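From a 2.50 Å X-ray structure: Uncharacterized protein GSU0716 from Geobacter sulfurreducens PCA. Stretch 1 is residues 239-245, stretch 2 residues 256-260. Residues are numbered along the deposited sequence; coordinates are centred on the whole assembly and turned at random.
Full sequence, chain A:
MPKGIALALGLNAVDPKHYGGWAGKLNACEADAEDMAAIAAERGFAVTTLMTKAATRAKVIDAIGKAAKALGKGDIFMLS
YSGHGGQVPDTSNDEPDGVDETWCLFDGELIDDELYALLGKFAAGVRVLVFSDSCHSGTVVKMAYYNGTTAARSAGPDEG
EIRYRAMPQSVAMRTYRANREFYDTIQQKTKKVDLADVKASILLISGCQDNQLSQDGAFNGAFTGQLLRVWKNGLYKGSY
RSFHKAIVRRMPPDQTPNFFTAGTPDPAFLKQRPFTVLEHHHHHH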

# COMPACT_ATOMS: atom_id res chain seq x y z
N SER A 239 2.75 14.53 -37.16
CA SER A 239 3.96 13.79 -37.55
C SER A 239 4.22 12.63 -36.59
O SER A 239 3.52 12.47 -35.59
CB SER A 239 5.17 14.73 -37.55
OG SER A 239 5.49 15.17 -36.24
N TYR A 240 5.24 11.84 -36.90
CA TYR A 240 5.60 10.72 -36.05
C TYR A 240 5.97 11.21 -34.66
O TYR A 240 5.57 10.63 -33.66
CB TYR A 240 6.78 9.93 -36.61
CG TYR A 240 6.43 8.93 -37.67
CD1 TYR A 240 6.41 9.29 -39.01
CD2 TYR A 240 6.13 7.62 -37.34
CE1 TYR A 240 6.10 8.35 -39.99
CE2 TYR A 240 5.82 6.68 -38.31
CZ TYR A 240 5.80 7.05 -39.64
OH TYR A 240 5.47 6.14 -40.61
N ARG A 241 6.73 12.30 -34.60
CA ARG A 241 7.13 12.83 -33.31
C ARG A 241 5.90 13.20 -32.51
O ARG A 241 5.77 12.81 -31.36
CB ARG A 241 8.04 14.05 -33.48
CG ARG A 241 9.33 13.70 -34.19
CD ARG A 241 10.42 14.79 -34.14
NE ARG A 241 11.58 14.15 -33.63
CZ ARG A 241 12.84 13.96 -34.01
NH1 ARG A 241 13.49 13.25 -33.12
NH2 ARG A 241 13.46 14.39 -35.10
N SER A 242 4.98 13.93 -33.13
CA SER A 242 3.76 14.31 -32.43
C SER A 242 2.95 13.09 -32.02
O SER A 242 2.34 13.08 -30.96
CB SER A 242 2.90 15.21 -33.30
OG SER A 242 3.60 16.40 -33.59
N PHE A 243 2.95 12.08 -32.88
CA PHE A 243 2.20 10.86 -32.62
C PHE A 243 2.74 10.24 -31.33
O PHE A 243 2.00 9.95 -30.39
CB PHE A 243 2.37 9.91 -33.81
CG PHE A 243 1.51 8.69 -33.74
CD1 PHE A 243 0.14 8.80 -33.53
CD2 PHE A 243 2.06 7.43 -33.96
CE1 PHE A 243 -0.66 7.67 -33.53
CE2 PHE A 243 1.28 6.29 -33.96
CZ PHE A 243 -0.09 6.40 -33.75
N HIS A 244 4.06 10.10 -31.29
CA HIS A 244 4.75 9.54 -30.16
C HIS A 244 4.48 10.37 -28.89
O HIS A 244 4.11 9.82 -27.85
CB HIS A 244 6.24 9.49 -30.48
CG HIS A 244 7.10 9.14 -29.30
ND1 HIS A 244 7.10 7.89 -28.73
CD2 HIS A 244 7.98 9.88 -28.59
CE1 HIS A 244 7.94 7.87 -27.71
NE2 HIS A 244 8.49 9.07 -27.60
N LYS A 245 4.66 11.68 -28.97
CA LYS A 245 4.43 12.55 -27.80
C LYS A 245 3.01 12.47 -27.26
O LYS A 245 2.79 12.53 -26.04
CB LYS A 245 4.77 14.01 -28.14
CG LYS A 245 6.26 14.24 -28.39
CD LYS A 245 6.56 15.70 -28.74
CE LYS A 245 6.28 16.64 -27.56
NZ LYS A 245 7.24 16.43 -26.41
N THR A 256 6.90 4.01 -20.54
CA THR A 256 6.99 5.09 -21.52
C THR A 256 7.56 4.56 -22.83
O THR A 256 8.70 4.11 -22.87
CB THR A 256 7.93 6.23 -21.05
OG1 THR A 256 7.56 6.64 -19.73
CG2 THR A 256 7.83 7.43 -21.99
N PRO A 257 6.76 4.58 -23.91
CA PRO A 257 7.29 4.09 -25.18
C PRO A 257 8.43 4.99 -25.63
O PRO A 257 8.44 6.19 -25.34
CB PRO A 257 6.06 4.12 -26.11
CG PRO A 257 5.14 5.11 -25.46
CD PRO A 257 5.31 4.82 -24.00
N ASN A 258 9.40 4.39 -26.32
CA ASN A 258 10.57 5.11 -26.78
C ASN A 258 10.58 5.41 -28.28
O ASN A 258 10.05 4.65 -29.10
CB ASN A 258 11.82 4.32 -26.43
CG ASN A 258 13.05 5.17 -26.37
OD1 ASN A 258 14.13 4.74 -26.77
ND2 ASN A 258 12.91 6.39 -25.85
N PHE A 259 11.21 6.52 -28.62
CA PHE A 259 11.33 6.98 -30.00
C PHE A 259 12.82 6.97 -30.37
O PHE A 259 13.55 7.92 -30.07
CB PHE A 259 10.73 8.39 -30.09
CG PHE A 259 10.56 8.90 -31.50
CD1 PHE A 259 11.62 9.48 -32.18
CD2 PHE A 259 9.33 8.81 -32.14
CE1 PHE A 259 11.46 9.95 -33.47
CE2 PHE A 259 9.16 9.28 -33.42
CZ PHE A 259 10.23 9.85 -34.09
N PHE A 260 13.25 5.90 -31.03
CA PHE A 260 14.65 5.72 -31.42
C PHE A 260 14.84 5.72 -32.95
O PHE A 260 14.13 5.03 -33.67
CB PHE A 260 15.14 4.38 -30.86
CG PHE A 260 16.61 4.17 -31.00
CD1 PHE A 260 17.50 4.95 -30.28
CD2 PHE A 260 17.10 3.18 -31.84
CE1 PHE A 260 18.88 4.76 -30.38
CE2 PHE A 260 18.48 2.97 -31.96
CZ PHE A 260 19.38 3.77 -31.23
O HOH W 1 10.33 8.39 -24.84

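Residues 240-245 form the start of a helix, and residues 258-260 form the start of a strand. The two run nearly antiparallel, with 158° between their N-to-C directions. Their axes come no closer than 9.4 Å, so side chains make most of the contact. The backbones are nearest at His244 and Phe259, whose CA atoms lie 7.1 Å apart. No direct hydrogen bond joins the two stretches. Together they bury 298 Å², and His244 and Phe259 supply most of it.

Within the helix, the backbone bonds are regular. Phe243 N donates to Ser239 O at 2.8 Å, His244 N to Tyr240 O at 2.9 Å, and Lys245 N to Arg241 O at 2.9 Å. Ser239 is the N-cap. Ser239 OG accepts a weak hydrogen bond from Ser242 N at 3.4 Å, which serves an amide that has no helical carbonyl before it.

The aromatic contacts centre on His244 and Phe259. Both side chains have chi1 in the t well, and both CA-to-CB bonds point toward the opposing stretch. Phe259 CB sits over one face of the imidazole, 3.5 Å from the His244 ring centroid and 14° off the ring normal. This is a CH-pi contact, in which an aliphatic C-H meets the pi cloud. The two rings themselves form an oblique pair. The His244 and Phe259 ring centroids are 5.2 Å apart and their planes meet at 49°.

The Phe259 ring also reaches back along the helix to the preceding turn. Phe259 CE2 lies 4.0 Å from Tyr240 CB, an apolar contact. The Tyr240 CA-to-CB bond points toward the strand, but the end of the side chain leads away, so the phenol takes little part. Arg241 NH1 approaches Phe259 CE1 at 3.9 Å. The guanidinium lies obliquely to the ring, and the contact is one of van der Waals packing with a charged group near an aromatic one.

The polar contacts gather at the far edge of the imidazole. His244 CE1 lies 2.9 Å from Pro257 O, near the plane of the His244 ring. This is a close approach of a polarised ring carbon to a carbonyl oxygen. Water 1 links the same groups. The water O donates to Pro257 O at 2.9 Å and accepts a weak hydrogen bond from Asn258 ND2 at 3.4 Å. A further weak hydrogen bond, also 3.4 Å, joins the water O to His244 NE2. The water thus provides a hydrogen-bonded bridge between His244 of the helix and Pro257 and Asn258 of the second stretch, where direct bonds are absent, though its bonds to His244 NE2 and Asn258 ND2 are the weak ones.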